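Chorismate synthase (PDB 1SQ1) probably catalyses the FMNH2-dependent anti-1,4-elimination of phosphate and a hydrogen from 5-enolpyruvylshikimate-3-phosphate to give chorismate, the branch point of aromatic amino acid biosynthesis. Local coordinates at residues 26-31 with 343-348. Numbering follows the deposited sequence.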
loop_
_atom_site.group_PDB
_atom_site.type_symbol
_atom_site.label_atom_id
_atom_site.label_comp_id
_atom_site.label_asym_id
_atom_site.label_seq_id
_atom_site.Cartn_x
_atom_site.Cartn_y
_atom_site.Cartn_z
ATOM N N ASP A 26 0.027 8.983 11.344
ATOM C CA ASP A 26 0.162 7.653 11.900
ATOM C C ASP A 26 1.559 7.167 11.549
ATOM O O ASP A 26 2.068 7.469 10.474
ATOM C CB ASP A 26 -0.927 6.751 11.295
ATOM C CG ASP A 26 -0.966 5.362 11.910
ATOM O OD1 ASP A 26 -1.154 5.228 13.140
ATOM O OD2 ASP A 26 -0.814 4.386 11.153
ATOM N N GLY A 27 2.192 6.448 12.469
ATOM C CA GLY A 27 3.518 5.929 12.201
ATOM C C GLY A 27 4.621 6.589 12.997
ATOM O O GLY A 27 5.766 6.136 12.957
HETATM N N MSE A 28 4.284 7.656 13.709
HETATM C CA MSE A 28 5.265 8.366 14.520
HETATM C C MSE A 28 5.722 7.499 15.678
HETATM O O MSE A 28 4.908 6.902 16.381
HETATM C CB MSE A 28 4.681 9.675 15.051
HETATM C CG MSE A 28 4.701 10.805 14.029
HETATM SE SE MSE A 28 6.372 11.797 14.015
HETATM C CE MSE A 28 7.464 10.671 12.879
ATOM N N PRO A 29 7.044 7.399 15.882
ATOM C CA PRO A 29 7.542 6.573 16.986
ATOM C C PRO A 29 7.177 7.179 18.337
ATOM O O PRO A 29 6.999 8.389 18.453
ATOM C CB PRO A 29 9.049 6.517 16.730
ATOM C CG PRO A 29 9.328 7.776 15.995
ATOM C CD PRO A 29 8.149 7.944 15.077
ATOM N N ALA A 30 7.032 6.341 19.357
ATOM C CA ALA A 30 6.675 6.848 20.676
ATOM C C ALA A 30 7.889 7.508 21.323
ATOM O O ALA A 30 9.038 7.303 20.910
ATOM C CB ALA A 30 6.157 5.724 21.543
ATOM N N GLY A 31 7.620 8.327 22.325
ATOM C CA GLY A 31 8.698 9.004 23.010
ATOM C C GLY A 31 9.362 10.087 22.189
ATOM O O GLY A 31 10.547 9.994 21.872
ATOM N N CYS A 343 11.228 8.514 5.205
ATOM C CA CYS A 343 12.359 7.667 4.812
ATOM C C CYS A 343 13.176 7.281 6.031
ATOM O O CYS A 343 13.807 6.219 6.067
ATOM C CB CYS A 343 13.299 8.390 3.852
ATOM S SG CYS A 343 12.532 9.098 2.396
ATOM N N LEU A 344 13.168 8.168 7.021
ATOM C CA LEU A 344 13.916 7.977 8.260
ATOM C C LEU A 344 13.455 6.706 8.977
ATOM O O LEU A 344 14.270 5.971 9.542
ATOM C CB LEU A 344 13.729 9.216 9.151
ATOM C CG LEU A 344 14.755 9.538 10.235
ATOM C CD1 LEU A 344 14.512 10.934 10.773
ATOM C CD2 LEU A 344 14.649 8.521 11.322
ATOM N N LEU A 345 12.148 6.453 8.944
ATOM C CA LEU A 345 11.579 5.267 9.568
ATOM C C LEU A 345 11.742 4.058 8.631
ATOM O O LEU A 345 12.066 2.957 9.068
ATOM C CB LEU A 345 10.104 5.512 9.890
ATOM C CG LEU A 345 9.873 6.668 10.874
ATOM C CD1 LEU A 345 8.412 7.110 10.889
ATOM C CD2 LEU A 345 10.303 6.227 12.251
ATOM N N LEU A 346 11.542 4.267 7.337
ATOM C CA LEU A 346 11.687 3.186 6.377
ATOM C C LEU A 346 13.075 2.571 6.366
ATOM O O LEU A 346 13.226 1.362 6.235
ATOM C CB LEU A 346 11.391 3.687 4.973
ATOM C CG LEU A 346 9.934 3.959 4.636
ATOM C CD1 LEU A 346 9.872 4.535 3.231
ATOM C CD2 LEU A 346 9.122 2.675 4.753
ATOM N N ASN A 347 14.090 3.414 6.495
ATOM C CA ASN A 347 15.464 2.955 6.450
ATOM C C ASN A 347 15.962 2.422 7.793
ATOM O O ASN A 347 17.144 2.114 7.955
ATOM C CB ASN A 347 16.348 4.102 5.986
ATOM C CG ASN A 347 17.684 3.635 5.498
ATOM O OD1 ASN A 347 17.780 2.997 4.449
ATOM N ND2 ASN A 347 18.734 3.941 6.254
ATOM N N ALA A 348 15.055 2.308 8.755
ATOM C CA ALA A 348 15.419 1.826 10.076
ATOM C C ALA A 348 15.952 0.404 10.035
ATOM O O ALA A 348 17.093 0.140 10.411
ATOM C CB ALA A 348 14.215 1.901 10.999
#
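L345, near the end of helix 325-346, carries its whole side of this contact, dividing its two methyls among G27, M28 and P29 of the loop after strand 21-26. L345 CD2 takes the proline: it meets P29 CD at 3.9 Å and P29 CG at 4.2 Å, the two side chains running obliquely to each other. L345 CD1 approaches G27 O at 3.5 Å, a van der Waals approach to a polar atom. The CB of L345 already points at the loop, and chi1 (-61°) places CG beside the backbone N. M28, a selenomethionine, starts out away from the helix, but a chain bent at its second and third torsions brings M28 CE back to 4.2 Å from L345 CD1, the two side chains crossing at about a right angle.

On the tight side L345, M28 and P29 are all buried, with L141 of helix 128-143 packing on M28 and P29 and L355 of a second subunit on L345. The looser side is at G27, partly exposed, whose closest approach to L345 is through its carbonyl O. The backbones stay well apart, G27 CA and L345 CA being 8.5 Å from each other; no hydrogen bond joins the segments, and only 115 Å² is buried between them. A loop leaving an antiparallel sheet thus packs on helices 325-346 and 128-143 beside a subunit interface, consistent with the beta-alpha-beta sandwich fold of tetrameric chorismate synthase.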